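Local coordinates for putative uncharacterized protein (Dictyostelium purpureum, PDB 4R12) that probably serves as the nicastrin subunit of gamma-secretase, an essential part of the complex that cleaves Notch receptors and amyloid precursor protein within the membrane, at residues I215-P220 against T436-I441; L244-K249 against N456-C461; G329-D334 against S368-K373; G338-Y343 against N421-T426; S464-F469 against S498-K503. All coordinates share one frame; numbering follows the deposited sequence.

Contact 1: I215-P220 against T436-I441; sequences ILVMLP and TFIDRI
I215 and V217 meet I438 and I441 where strand 214-220 passes beside the last turns of helix 427-441, a strand-to-helix layer in the large lobe, whose family belongs with the zinc exopeptidase clan. The two strand residues are two apart and so face the same way; the two helix residues are three apart, which puts both on one flank of the helix. Two pairs result. In the first, the branch methyl of I215 does the work: CG2 lies 3.7 Å from CD1 of I441, and the side chains meet at a slant. I441 carries CG1 between its backbone N and carbonyl carbon (chi1 65°) and extends from there, which sends CD1 out to the strand. In the second pair, V217 and I438 meet tip to tip. I438 CD1 sits astride the fork of the valine, 4.0 Å from V217 CG1 and equally 4.0 Å from V217 CG2, while I438 CG1 backs it up at 4.1 Å from V217 CG2. On the strand side, backbone bonds from I215 and V217 to V264 tie the segment to strand 262-268, and I215 also touches T321 of strand 319-325. On the helix side, I441 leans on I357 of helix 352-362, and D439 accepts bonds from W259 and N446. Only methyl and methylene groups meet across this interface, at ordinary van der Waals distances; the contact therefore has shape but no polar directionality, and it leaves the strand's backbone groups to its sheet neighbours.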
# COMPACT_ATOMS: atom_id res chain seq x y z
N ILE A 215 -3.62 -11.30 21.05
CA ILE A 215 -2.40 -10.69 20.55
C ILE A 215 -2.70 -10.22 19.12
O ILE A 215 -3.03 -11.03 18.26
CB ILE A 215 -1.20 -11.66 20.53
CG1 ILE A 215 -0.98 -12.29 21.91
CG2 ILE A 215 0.06 -10.96 20.01
CD1 ILE A 215 -0.73 -11.29 22.99
N LEU A 216 -2.59 -8.92 18.87
CA LEU A 216 -2.84 -8.39 17.55
C LEU A 216 -1.51 -8.13 16.84
O LEU A 216 -0.69 -7.33 17.31
CB LEU A 216 -3.65 -7.10 17.63
CG LEU A 216 -3.94 -6.43 16.29
CD1 LEU A 216 -4.74 -7.37 15.38
CD2 LEU A 216 -4.68 -5.11 16.51
N VAL A 217 -1.30 -8.80 15.72
CA VAL A 217 -0.09 -8.61 14.92
C VAL A 217 -0.52 -8.04 13.58
O VAL A 217 -1.29 -8.65 12.86
CB VAL A 217 0.66 -9.94 14.73
CG1 VAL A 217 1.91 -9.72 13.88
CG2 VAL A 217 1.01 -10.56 16.08
N MET A 218 -0.03 -6.86 13.23
CA MET A 218 -0.63 -6.11 12.13
C MET A 218 0.38 -5.32 11.34
O MET A 218 1.52 -5.13 11.78
CB MET A 218 -1.69 -5.16 12.67
CG MET A 218 -1.09 -3.99 13.43
SD MET A 218 -2.36 -3.19 14.43
CE MET A 218 -1.57 -1.61 14.76
N LEU A 219 -0.07 -4.84 10.18
CA LEU A 219 0.74 -3.99 9.32
C LEU A 219 -0.16 -3.28 8.33
O LEU A 219 -1.28 -3.72 8.06
CB LEU A 219 1.81 -4.80 8.58
CG LEU A 219 1.42 -6.00 7.71
CD1 LEU A 219 0.85 -5.59 6.34
CD2 LEU A 219 2.64 -6.93 7.52
N PRO A 220 0.33 -2.15 7.79
CA PRO A 220 -0.35 -1.49 6.67
C PRO A 220 0.14 -2.08 5.36
O PRO A 220 1.34 -2.02 5.10
CB PRO A 220 0.08 -0.03 6.83
CG PRO A 220 1.47 -0.13 7.42
CD PRO A 220 1.48 -1.37 8.29
N THR A 436 8.88 -17.18 15.95
CA THR A 436 9.25 -17.72 17.26
C THR A 436 8.76 -16.79 18.38
O THR A 436 8.25 -17.24 19.41
CB THR A 436 10.77 -17.92 17.34
OG1 THR A 436 11.18 -18.84 16.31
CG2 THR A 436 11.19 -18.47 18.72
N PHE A 437 8.89 -15.49 18.14
CA PHE A 437 8.46 -14.48 19.10
C PHE A 437 6.96 -14.57 19.34
O PHE A 437 6.51 -14.61 20.49
CB PHE A 437 8.87 -13.09 18.59
CG PHE A 437 8.16 -11.94 19.27
CD1 PHE A 437 8.39 -11.65 20.61
CD2 PHE A 437 7.30 -11.12 18.56
CE1 PHE A 437 7.75 -10.59 21.24
CE2 PHE A 437 6.65 -10.05 19.18
CZ PHE A 437 6.88 -9.78 20.52
N ILE A 438 6.18 -14.59 18.26
CA ILE A 438 4.73 -14.69 18.37
C ILE A 438 4.32 -15.97 19.09
O ILE A 438 3.45 -15.95 19.97
CB ILE A 438 4.07 -14.60 16.98
CG1 ILE A 438 4.17 -13.16 16.47
CG2 ILE A 438 2.60 -15.07 17.04
CD1 ILE A 438 3.96 -13.02 14.98
N ASP A 439 4.96 -17.08 18.73
CA ASP A 439 4.70 -18.35 19.40
C ASP A 439 4.98 -18.25 20.91
O ASP A 439 4.18 -18.71 21.72
CB ASP A 439 5.54 -19.47 18.77
CG ASP A 439 5.32 -20.83 19.45
OD1 ASP A 439 4.31 -21.49 19.16
OD2 ASP A 439 6.17 -21.22 20.28
N ARG A 440 6.08 -17.62 21.28
CA ARG A 440 6.41 -17.49 22.70
C ARG A 440 5.40 -16.62 23.45
O ARG A 440 4.92 -17.03 24.51
CB ARG A 440 7.83 -16.94 22.87
CG ARG A 440 8.91 -17.96 22.51
CD ARG A 440 10.28 -17.55 23.04
NE ARG A 440 10.26 -17.36 24.49
CZ ARG A 440 11.19 -16.72 25.19
NH1 ARG A 440 12.25 -16.18 24.58
NH2 ARG A 440 11.07 -16.61 26.50
N ILE A 441 5.06 -15.45 22.92
CA ILE A 441 4.14 -14.61 23.69
C ILE A 441 2.71 -15.12 23.61
O ILE A 441 1.86 -14.70 24.39
CB ILE A 441 4.16 -13.12 23.24
CG1 ILE A 441 3.65 -12.96 21.82
CG2 ILE A 441 5.55 -12.50 23.43
CD1 ILE A 441 3.45 -11.51 21.44

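Contact 2: L244-K249 against N456-C461; sequences LLSVIK and NILYPC
L458 pushes one methyl, CD2, against L245 where helix 452-463 comes alongside helix 234-252. This is the tight spot: CD2 of L458 is 3.7 Å from CB of L245 and 3.8 Å from its CD1, nestling into the bend of the leucine while the two side chains cross at about a right angle. L458 holds CG anti to its backbone N (chi1 -171°), which carries the methyl out across the gap between the helices. Beside this the fit slackens at once. S246 OG comes no nearer than 4.3 Å to L458 CD2, and its hydroxyl is occupied within its own helix, bonded to the carbonyl O of V242. The loose side is the solvent side, where N456 and P460 are exposed, K249 partly so, and none of the three meets the opposite segment. P460, with no N-H to give, also kinks helix 452-463 just past the contact. The leucine pair thus carries most of the touch, backed on several sides: L245 rests on F267 of strand 262-268 and on F462 further along helix 452-463, while S246 reaches V431 of helix 427-441 as well as F454 and I455.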
# COMPACT_ATOMS: atom_id res chain seq x y z
N LEU A 244 4.98 -11.10 7.08
CA LEU A 244 3.88 -11.56 7.94
C LEU A 244 3.12 -12.74 7.34
O LEU A 244 2.75 -13.68 8.06
CB LEU A 244 2.92 -10.42 8.25
CG LEU A 244 1.90 -10.77 9.33
CD1 LEU A 244 2.62 -11.29 10.59
CD2 LEU A 244 1.05 -9.54 9.67
N LEU A 245 2.89 -12.73 6.03
CA LEU A 245 2.29 -13.91 5.40
C LEU A 245 3.19 -15.14 5.57
O LEU A 245 2.69 -16.25 5.78
CB LEU A 245 1.98 -13.68 3.91
CG LEU A 245 0.81 -12.70 3.66
CD1 LEU A 245 0.78 -12.26 2.18
CD2 LEU A 245 -0.53 -13.35 4.03
N SER A 246 4.51 -14.94 5.49
CA SER A 246 5.44 -16.07 5.61
C SER A 246 5.54 -16.55 7.07
O SER A 246 5.69 -17.75 7.34
CB SER A 246 6.82 -15.68 5.08
OG SER A 246 6.73 -15.29 3.71
N VAL A 247 5.41 -15.62 8.01
CA VAL A 247 5.28 -15.95 9.42
C VAL A 247 4.03 -16.81 9.66
O VAL A 247 4.08 -17.83 10.34
CB VAL A 247 5.19 -14.66 10.29
CG1 VAL A 247 4.62 -14.96 11.67
CG2 VAL A 247 6.58 -14.01 10.42
N ILE A 248 2.91 -16.39 9.09
CA ILE A 248 1.64 -17.10 9.21
C ILE A 248 1.75 -18.49 8.58
O ILE A 248 1.37 -19.51 9.18
CB ILE A 248 0.49 -16.28 8.57
CG1 ILE A 248 0.25 -15.01 9.40
CG2 ILE A 248 -0.79 -17.09 8.50
CD1 ILE A 248 -0.62 -13.99 8.75
N LYS A 249 2.34 -18.57 7.39
CA LYS A 249 2.54 -19.87 6.78
C LYS A 249 3.42 -20.78 7.66
O LYS A 249 3.17 -21.99 7.78
CB LYS A 249 3.16 -19.72 5.39
CG LYS A 249 3.38 -21.07 4.67
CD LYS A 249 2.06 -21.65 4.13
CE LYS A 249 2.32 -22.94 3.33
NZ LYS A 249 1.04 -23.62 2.96
N ASN A 456 10.30 -18.07 -0.84
CA ASN A 456 10.98 -17.89 -2.12
C ASN A 456 10.03 -17.64 -3.29
O ASN A 456 10.42 -17.09 -4.32
CB ASN A 456 11.87 -19.10 -2.42
CG ASN A 456 13.02 -19.22 -1.45
OD1 ASN A 456 13.40 -18.25 -0.79
ND2 ASN A 456 13.59 -20.42 -1.34
N ILE A 457 8.78 -18.06 -3.14
CA ILE A 457 7.76 -17.74 -4.14
C ILE A 457 7.16 -16.35 -3.89
O ILE A 457 7.06 -15.52 -4.82
CB ILE A 457 6.63 -18.79 -4.14
CG1 ILE A 457 7.13 -20.11 -4.73
CG2 ILE A 457 5.42 -18.28 -4.94
CD1 ILE A 457 6.19 -21.26 -4.45
N LEU A 458 6.79 -16.09 -2.64
CA LEU A 458 6.03 -14.88 -2.33
C LEU A 458 6.88 -13.60 -2.42
O LEU A 458 6.38 -12.56 -2.84
CB LEU A 458 5.41 -14.97 -0.94
CG LEU A 458 4.43 -13.83 -0.65
CD1 LEU A 458 3.27 -13.87 -1.60
CD2 LEU A 458 3.90 -13.89 0.78
N TYR A 459 8.14 -13.68 -2.02
CA TYR A 459 8.98 -12.48 -1.98
C TYR A 459 9.12 -11.81 -3.37
O TYR A 459 8.75 -10.63 -3.52
CB TYR A 459 10.34 -12.81 -1.37
CG TYR A 459 11.29 -11.64 -1.33
CD1 TYR A 459 11.02 -10.54 -0.52
CD2 TYR A 459 12.45 -11.65 -2.07
CE1 TYR A 459 11.91 -9.46 -0.46
CE2 TYR A 459 13.34 -10.57 -2.02
CZ TYR A 459 13.06 -9.49 -1.21
OH TYR A 459 13.95 -8.43 -1.17
N PRO A 460 9.59 -12.55 -4.39
CA PRO A 460 9.59 -11.91 -5.71
C PRO A 460 8.19 -11.61 -6.23
O PRO A 460 8.04 -10.65 -7.00
CB PRO A 460 10.28 -12.95 -6.63
CG PRO A 460 10.48 -14.16 -5.83
CD PRO A 460 10.02 -13.96 -4.44
N CYS A 461 7.19 -12.40 -5.82
CA CYS A 461 5.82 -12.13 -6.25
C CYS A 461 5.33 -10.73 -5.81
O CYS A 461 4.65 -10.05 -6.58
CB CYS A 461 4.87 -13.20 -5.70
SG CYS A 461 3.18 -13.03 -6.29

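Contact 3: G329-D334 against S368-K373; sequences GRAQLD and STITFK
D334 and K373 form a salt bridge over a strand that runs between them. K373 leaves its backbone with chi1 -78° and stays extended from CG outward, so NZ arrives at a single carboxylate oxygen: OD2 of D334, modelled 2.5 Å from K373 NZ, a separation so short that its exact value is doubtful. The ammonium approaches from the CB side of the carboxylate, and D334 OD1 lies 4.3 Å from NZ; OD1 instead takes the backbone N-H of N336. NZ has further partners. It donates to a water, 3.2 Å from K373 NZ, which in turn donates to the carbonyl O of Q332 over 3.2 Å, and it makes a weak bond to S341 OG. Q332 O also takes the N-H of S341 in the strand pairing. The lysine thus serves the acid directly and the backbone of Q332 through the water. Further back, Q332 folds its amide onto its own segment: NE2 donates to R330 O at 2.9 Å, the oxygen lying almost in the amide plane although NE2 is tilted 25° from the carbonyl plane. S368 OG receives a weak bond from I370 N and is also bonded to A362 O, while T369 OG1 is bonded to D429. The apolar share is thin, A331 CB standing 4.4 Å from I370 CD1. Strand 339-347 separates the two segments, pairing antiparallel with 332-334 and parallel with 370-374; the arrangement is a charged pair spanning the middle strand of a mixed three-strand set, beside the hairpin joining 332-334 to 339-347.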
# COMPACT_ATOMS: atom_id res chain seq x y z
N GLY A 329 12.47 -3.85 5.91
CA GLY A 329 13.25 -4.48 4.85
C GLY A 329 14.59 -3.82 4.57
O GLY A 329 15.36 -4.27 3.70
N ARG A 330 14.89 -2.75 5.30
CA ARG A 330 16.21 -2.14 5.20
C ARG A 330 16.88 -2.01 6.53
O ARG A 330 17.38 -0.94 6.86
CB ARG A 330 16.12 -0.76 4.56
CG ARG A 330 16.11 -0.79 3.08
CD ARG A 330 16.10 0.62 2.51
NE ARG A 330 17.41 1.24 2.48
CZ ARG A 330 18.30 1.10 1.50
NH1 ARG A 330 18.04 0.31 0.46
NH2 ARG A 330 19.46 1.74 1.56
N ALA A 331 16.91 -3.09 7.30
CA ALA A 331 17.64 -3.09 8.55
C ALA A 331 19.07 -2.59 8.31
O ALA A 331 19.67 -2.89 7.27
CB ALA A 331 17.64 -4.47 9.18
N GLN A 332 19.58 -1.80 9.25
CA GLN A 332 20.88 -1.11 9.15
C GLN A 332 22.03 -1.94 9.69
O GLN A 332 21.98 -2.42 10.81
CB GLN A 332 20.83 0.20 9.93
CG GLN A 332 19.79 1.17 9.45
CD GLN A 332 20.09 1.66 8.05
OE1 GLN A 332 20.86 2.61 7.85
NE2 GLN A 332 19.49 1.01 7.06
N LEU A 333 23.09 -2.08 8.90
CA LEU A 333 24.27 -2.81 9.34
C LEU A 333 24.96 -2.12 10.53
O LEU A 333 25.28 -0.94 10.47
CB LEU A 333 25.25 -2.96 8.19
CG LEU A 333 26.53 -3.73 8.50
CD1 LEU A 333 26.22 -5.12 9.05
CD2 LEU A 333 27.37 -3.82 7.24
N ASP A 334 25.16 -2.87 11.61
CA ASP A 334 25.94 -2.38 12.75
C ASP A 334 27.33 -2.98 12.64
O ASP A 334 27.49 -4.20 12.71
CB ASP A 334 25.27 -2.76 14.08
CG ASP A 334 25.98 -2.19 15.32
OD1 ASP A 334 27.21 -1.96 15.28
OD2 ASP A 334 25.31 -1.99 16.34
N SER A 368 22.00 -15.73 13.58
CA SER A 368 21.12 -14.57 13.46
C SER A 368 21.86 -13.34 12.93
O SER A 368 22.93 -13.00 13.43
CB SER A 368 20.49 -14.25 14.82
OG SER A 368 19.67 -13.10 14.71
N THR A 369 21.28 -12.68 11.93
CA THR A 369 21.88 -11.47 11.38
C THR A 369 21.11 -10.22 11.81
O THR A 369 21.39 -9.11 11.35
CB THR A 369 21.93 -11.51 9.84
OG1 THR A 369 20.60 -11.61 9.32
CG2 THR A 369 22.73 -12.70 9.37
N ILE A 370 20.16 -10.43 12.71
CA ILE A 370 19.25 -9.39 13.17
C ILE A 370 19.46 -9.08 14.65
O ILE A 370 19.60 -9.99 15.47
CB ILE A 370 17.78 -9.79 12.93
CG1 ILE A 370 17.50 -9.97 11.43
CG2 ILE A 370 16.83 -8.77 13.55
CD1 ILE A 370 17.66 -8.68 10.62
N THR A 371 19.51 -7.80 14.98
CA THR A 371 19.53 -7.37 16.36
C THR A 371 18.52 -6.24 16.54
O THR A 371 18.19 -5.53 15.57
CB THR A 371 20.95 -6.90 16.79
OG1 THR A 371 20.99 -6.70 18.21
CG2 THR A 371 21.34 -5.61 16.08
N PHE A 372 18.00 -6.08 17.75
CA PHE A 372 17.01 -5.03 18.03
C PHE A 372 17.61 -3.91 18.88
O PHE A 372 18.36 -4.16 19.83
CB PHE A 372 15.78 -5.61 18.71
CG PHE A 372 14.95 -6.51 17.83
CD1 PHE A 372 14.16 -5.98 16.82
CD2 PHE A 372 14.97 -7.88 18.01
CE1 PHE A 372 13.40 -6.81 15.99
CE2 PHE A 372 14.21 -8.72 17.20
CZ PHE A 372 13.42 -8.18 16.18
N LYS A 373 17.27 -2.68 18.53
CA LYS A 373 17.69 -1.51 19.27
C LYS A 373 16.49 -0.65 19.66
O LYS A 373 15.48 -0.63 18.96
CB LYS A 373 18.68 -0.67 18.46
CG LYS A 373 20.07 -1.26 18.45
CD LYS A 373 20.96 -0.57 17.42
CE LYS A 373 22.24 -1.38 17.23
NZ LYS A 373 23.15 -0.76 16.24
O HOH W 1 22.59 -0.29 13.14

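Contact 4: G338-Y343 against N421-T426; sequences GKYSLY and NVLGST
Y340 has CG anti to its carbonyl carbon (chi1 -64°), which swings the ring off strand 339-347 toward L423 and T426; T426, with OG1 between its backbone N and carbonyl carbon (chi1 62°), turns its methyl to the ring and its hydroxyl back into its own loop. The two aliphatic groups approach the ring from the same side of its plane but over different parts of it. CD1 of L423 lies 3.8 Å from CE1 of Y340, whereas CG2 of T426 lies 3.9 Å from Y340 CD2 and 4.2 Å from Y340 CG. Each approach is oblique, and each side chain crosses the tyrosine at about a right angle. Behind this, L423 O accepts twice from T426: OG1 donates to it at 2.8 Å in the carbonyl plane, and the backbone N of T426 at 2.9 Å. That double grip closes the turn just ahead of helix 427-441 and fixes the rotation of the threonine. With an alanine in place of T426, the ring would probably lose its CG2 neighbour and L423 O one of its two donors, leaving a gap beneath Y340 and a less firmly held turn. Around the contact, Y340 also touches A331 and L333, and F239 of helix 234-252 packs on T426; at the start of the strand, G338 and K339 face D334 in a G1 beta bulge. The threonine is used at both ends, hydroxyl for the loop and methyl for the strand, so the polar bonding stays inside the turn while the interface itself is apolar, methyl groups against a ring.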
# COMPACT_ATOMS: atom_id res chain seq x y z
N GLY A 338 28.18 -6.85 13.73
CA GLY A 338 28.13 -7.59 12.48
C GLY A 338 26.72 -8.08 12.23
O GLY A 338 26.51 -9.17 11.69
N LYS A 339 25.75 -7.27 12.65
CA LYS A 339 24.33 -7.60 12.53
C LYS A 339 23.56 -6.38 12.04
O LYS A 339 24.01 -5.24 12.18
CB LYS A 339 23.76 -8.09 13.87
CG LYS A 339 24.37 -9.40 14.41
CD LYS A 339 23.47 -10.02 15.49
CE LYS A 339 24.18 -11.14 16.27
NZ LYS A 339 24.30 -12.42 15.53
N TYR A 340 22.39 -6.63 11.46
CA TYR A 340 21.51 -5.57 10.96
C TYR A 340 20.51 -5.18 12.04
O TYR A 340 19.91 -6.06 12.68
CB TYR A 340 20.78 -6.03 9.70
CG TYR A 340 21.69 -6.32 8.54
CD1 TYR A 340 22.14 -5.30 7.71
CD2 TYR A 340 22.10 -7.62 8.26
CE1 TYR A 340 22.98 -5.56 6.65
CE2 TYR A 340 22.94 -7.89 7.19
CZ TYR A 340 23.37 -6.86 6.39
OH TYR A 340 24.21 -7.12 5.33
N SER A 341 20.30 -3.88 12.24
CA SER A 341 19.43 -3.41 13.32
C SER A 341 18.01 -3.14 12.88
O SER A 341 17.78 -2.45 11.89
CB SER A 341 19.99 -2.12 13.93
OG SER A 341 21.33 -2.28 14.34
N LEU A 342 17.06 -3.68 13.64
CA LEU A 342 15.68 -3.21 13.58
C LEU A 342 15.40 -2.47 14.86
O LEU A 342 16.00 -2.77 15.89
CB LEU A 342 14.68 -4.37 13.39
CG LEU A 342 14.72 -5.06 12.03
CD1 LEU A 342 13.77 -6.29 12.02
CD2 LEU A 342 14.37 -4.09 10.88
N TYR A 343 14.49 -1.51 14.80
CA TYR A 343 14.27 -0.59 15.91
C TYR A 343 12.89 -0.78 16.50
O TYR A 343 11.92 -1.00 15.79
CB TYR A 343 14.47 0.85 15.44
CG TYR A 343 15.92 1.15 15.16
CD1 TYR A 343 16.49 0.88 13.92
CD2 TYR A 343 16.75 1.64 16.17
CE1 TYR A 343 17.84 1.13 13.68
CE2 TYR A 343 18.09 1.89 15.94
CZ TYR A 343 18.63 1.64 14.70
OH TYR A 343 19.96 1.89 14.48
N ASN A 421 15.67 -2.17 -3.36
CA ASN A 421 15.68 -1.23 -2.26
C ASN A 421 15.57 -1.93 -0.90
O ASN A 421 15.59 -1.27 0.13
CB ASN A 421 14.52 -0.22 -2.41
CG ASN A 421 14.64 0.98 -1.46
OD1 ASN A 421 15.71 1.57 -1.32
ND2 ASN A 421 13.53 1.34 -0.81
N VAL A 422 15.45 -3.25 -0.89
CA VAL A 422 15.31 -3.97 0.37
C VAL A 422 16.32 -5.10 0.47
O VAL A 422 16.92 -5.48 -0.54
CB VAL A 422 13.89 -4.55 0.56
CG1 VAL A 422 12.89 -3.44 0.93
CG2 VAL A 422 13.44 -5.30 -0.71
N LEU A 423 16.52 -5.63 1.68
CA LEU A 423 17.53 -6.65 1.92
C LEU A 423 16.91 -8.05 1.99
O LEU A 423 16.63 -8.57 3.09
CB LEU A 423 18.29 -6.35 3.22
CG LEU A 423 19.18 -5.10 3.22
CD1 LEU A 423 19.83 -4.88 4.60
CD2 LEU A 423 20.25 -5.21 2.14
N GLY A 424 16.73 -8.67 0.83
CA GLY A 424 16.24 -10.04 0.79
C GLY A 424 17.01 -10.99 1.70
O GLY A 424 16.44 -11.94 2.25
N SER A 425 18.30 -10.73 1.89
CA SER A 425 19.11 -11.60 2.73
C SER A 425 18.70 -11.59 4.22
O SER A 425 19.11 -12.48 4.98
CB SER A 425 20.59 -11.21 2.61
OG SER A 425 20.81 -9.90 3.12
N THR A 426 17.90 -10.62 4.64
CA THR A 426 17.44 -10.58 6.03
C THR A 426 16.08 -11.25 6.24
O THR A 426 15.65 -11.45 7.38
CB THR A 426 17.33 -9.13 6.59
OG1 THR A 426 16.35 -8.39 5.84
CG2 THR A 426 18.67 -8.39 6.55

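Contact 5: S464-F469 against S498-K503; sequences SSITCF and SPYETK
I466 meets Y500 and E501 at the first turn of helix 500-512. The apolar part centres on the isoleucine: I466 CD1 lies 3.5 Å from OE1 and 3.6 Å from CG of E501, and I466 CG1 is 4.3 Å from CE2 of Y500. E501 is bent at chi2 (77°), which brings its carboxylate round over I466 while OE1 takes the backbone N-H of N483. With an alanine here, N483 N would probably lose that acceptor and a gap would open beside the isoleucine methyl. The polar link runs through a water, which donates to I466 O, 2.8 Å from the water oxygen, and to C468 O, 2.9 Å from it. The water accepts from Y500 OH across a very short separation whose exact value is doubtful; the same hydroxyl is bonded to N470 ND2. Thus two loop carbonyls and the tyrosine share one solvent molecule. Within the helix segment, K503 NZ donates to S498 O at 2.8 Å, drawing the lysine back over the helix start, where P499 is the N-cap residue. The covalent tie is the disulfide from C468 to C461 in helix 452-463. I466 is the centre of an inverse gamma turn, in a connecting loop that leaves one helix and is packed and water-bridged onto the N-terminal turn of the next.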
# COMPACT_ATOMS: atom_id res chain seq x y z
N SER A 464 8.56 -7.85 -7.16
CA SER A 464 9.02 -7.80 -8.56
C SER A 464 7.96 -8.07 -9.61
O SER A 464 7.81 -7.31 -10.57
CB SER A 464 10.16 -8.82 -8.78
OG SER A 464 11.39 -8.32 -8.30
N SER A 465 7.26 -9.20 -9.48
CA SER A 465 6.35 -9.66 -10.54
C SER A 465 5.26 -10.54 -9.94
O SER A 465 5.54 -11.64 -9.46
CB SER A 465 7.13 -10.43 -11.62
OG SER A 465 6.27 -10.79 -12.69
N ILE A 466 4.03 -10.04 -9.94
CA ILE A 466 2.98 -10.62 -9.12
C ILE A 466 2.24 -11.76 -9.86
O ILE A 466 1.04 -11.73 -10.09
CB ILE A 466 2.02 -9.50 -8.63
CG1 ILE A 466 1.05 -10.03 -7.56
CG2 ILE A 466 1.34 -8.77 -9.80
CD1 ILE A 466 0.46 -8.95 -6.68
N THR A 467 3.00 -12.80 -10.18
CA THR A 467 2.46 -13.92 -10.95
C THR A 467 2.21 -15.19 -10.11
O THR A 467 1.81 -16.23 -10.64
CB THR A 467 3.42 -14.25 -12.10
OG1 THR A 467 4.73 -14.50 -11.57
CG2 THR A 467 3.50 -13.05 -13.09
N CYS A 468 2.45 -15.10 -8.80
CA CYS A 468 2.37 -16.27 -7.93
C CYS A 468 0.94 -16.59 -7.49
O CYS A 468 0.08 -15.72 -7.46
CB CYS A 468 3.23 -16.08 -6.68
SG CYS A 468 2.58 -14.84 -5.50
N PHE A 469 0.71 -17.87 -7.18
CA PHE A 469 -0.54 -18.35 -6.60
C PHE A 469 -1.79 -17.98 -7.38
O PHE A 469 -2.87 -17.82 -6.81
CB PHE A 469 -0.69 -17.85 -5.16
CG PHE A 469 0.38 -18.36 -4.26
CD1 PHE A 469 0.57 -19.73 -4.11
CD2 PHE A 469 1.22 -17.50 -3.59
CE1 PHE A 469 1.57 -20.23 -3.29
CE2 PHE A 469 2.21 -17.98 -2.76
CZ PHE A 469 2.39 -19.35 -2.61
N SER A 498 -12.29 -4.08 -5.17
CA SER A 498 -10.93 -4.41 -4.73
C SER A 498 -10.03 -4.78 -5.91
O SER A 498 -10.42 -5.59 -6.76
CB SER A 498 -10.94 -5.56 -3.71
OG SER A 498 -11.37 -5.12 -2.43
N PRO A 499 -8.82 -4.23 -5.93
CA PRO A 499 -7.83 -4.62 -6.95
C PRO A 499 -7.33 -6.05 -6.72
O PRO A 499 -7.56 -6.63 -5.66
CB PRO A 499 -6.69 -3.62 -6.76
CG PRO A 499 -7.23 -2.55 -5.79
CD PRO A 499 -8.29 -3.22 -5.00
N TYR A 500 -6.63 -6.57 -7.72
CA TYR A 500 -6.10 -7.93 -7.71
C TYR A 500 -5.30 -8.19 -6.45
O TYR A 500 -5.44 -9.24 -5.83
CB TYR A 500 -5.24 -8.16 -8.95
CG TYR A 500 -4.69 -9.57 -9.05
CD1 TYR A 500 -5.44 -10.59 -9.62
CD2 TYR A 500 -3.41 -9.87 -8.59
CE1 TYR A 500 -4.95 -11.89 -9.71
CE2 TYR A 500 -2.90 -11.16 -8.70
CZ TYR A 500 -3.68 -12.17 -9.25
OH TYR A 500 -3.18 -13.46 -9.36
N GLU A 501 -4.45 -7.23 -6.10
CA GLU A 501 -3.56 -7.37 -4.95
C GLU A 501 -4.29 -7.66 -3.64
O GLU A 501 -3.84 -8.50 -2.87
CB GLU A 501 -2.69 -6.11 -4.80
CG GLU A 501 -1.46 -6.10 -5.69
CD GLU A 501 -1.75 -5.75 -7.14
OE1 GLU A 501 -0.83 -5.91 -7.98
OE2 GLU A 501 -2.89 -5.33 -7.46
N THR A 502 -5.40 -6.96 -3.39
CA THR A 502 -6.21 -7.22 -2.20
C THR A 502 -6.89 -8.59 -2.24
O THR A 502 -6.87 -9.32 -1.26
CB THR A 502 -7.29 -6.13 -2.01
OG1 THR A 502 -6.66 -4.89 -1.72
CG2 THR A 502 -8.20 -6.47 -0.84
N LYS A 503 -7.48 -8.93 -3.38
CA LYS A 503 -8.10 -10.25 -3.53
C LYS A 503 -7.09 -11.38 -3.34
O LYS A 503 -7.39 -12.38 -2.67
CB LYS A 503 -8.76 -10.36 -4.89
CG LYS A 503 -9.89 -9.37 -5.11
CD LYS A 503 -10.51 -9.54 -6.50
CE LYS A 503 -11.89 -8.90 -6.54
NZ LYS A 503 -11.98 -7.77 -7.50
O HOH W 2 -0.74 -13.75 -9.37

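In the fold
Contacts 1 and 2 are buried and essentially apolar where they touch; helix 234-252, one half of contact 2, packs on contact 1 through L244 and V247, which touch V217 and I438. Contacts 3 and 4 lie about 5 Å apart between centres, only partly buried, around strand 339-347: Q332 O receives S341 N there, and K339 NZ reaches S368 O. Here charge, water and an aromatic ring replace the bare aliphatic packing. Contact 4 also meets contact 2, where Y459 OH packs on V422 and G424. Contact 5 is buried yet polar in part, and is joined covalently to contact 2 by the C461-C468 disulfide.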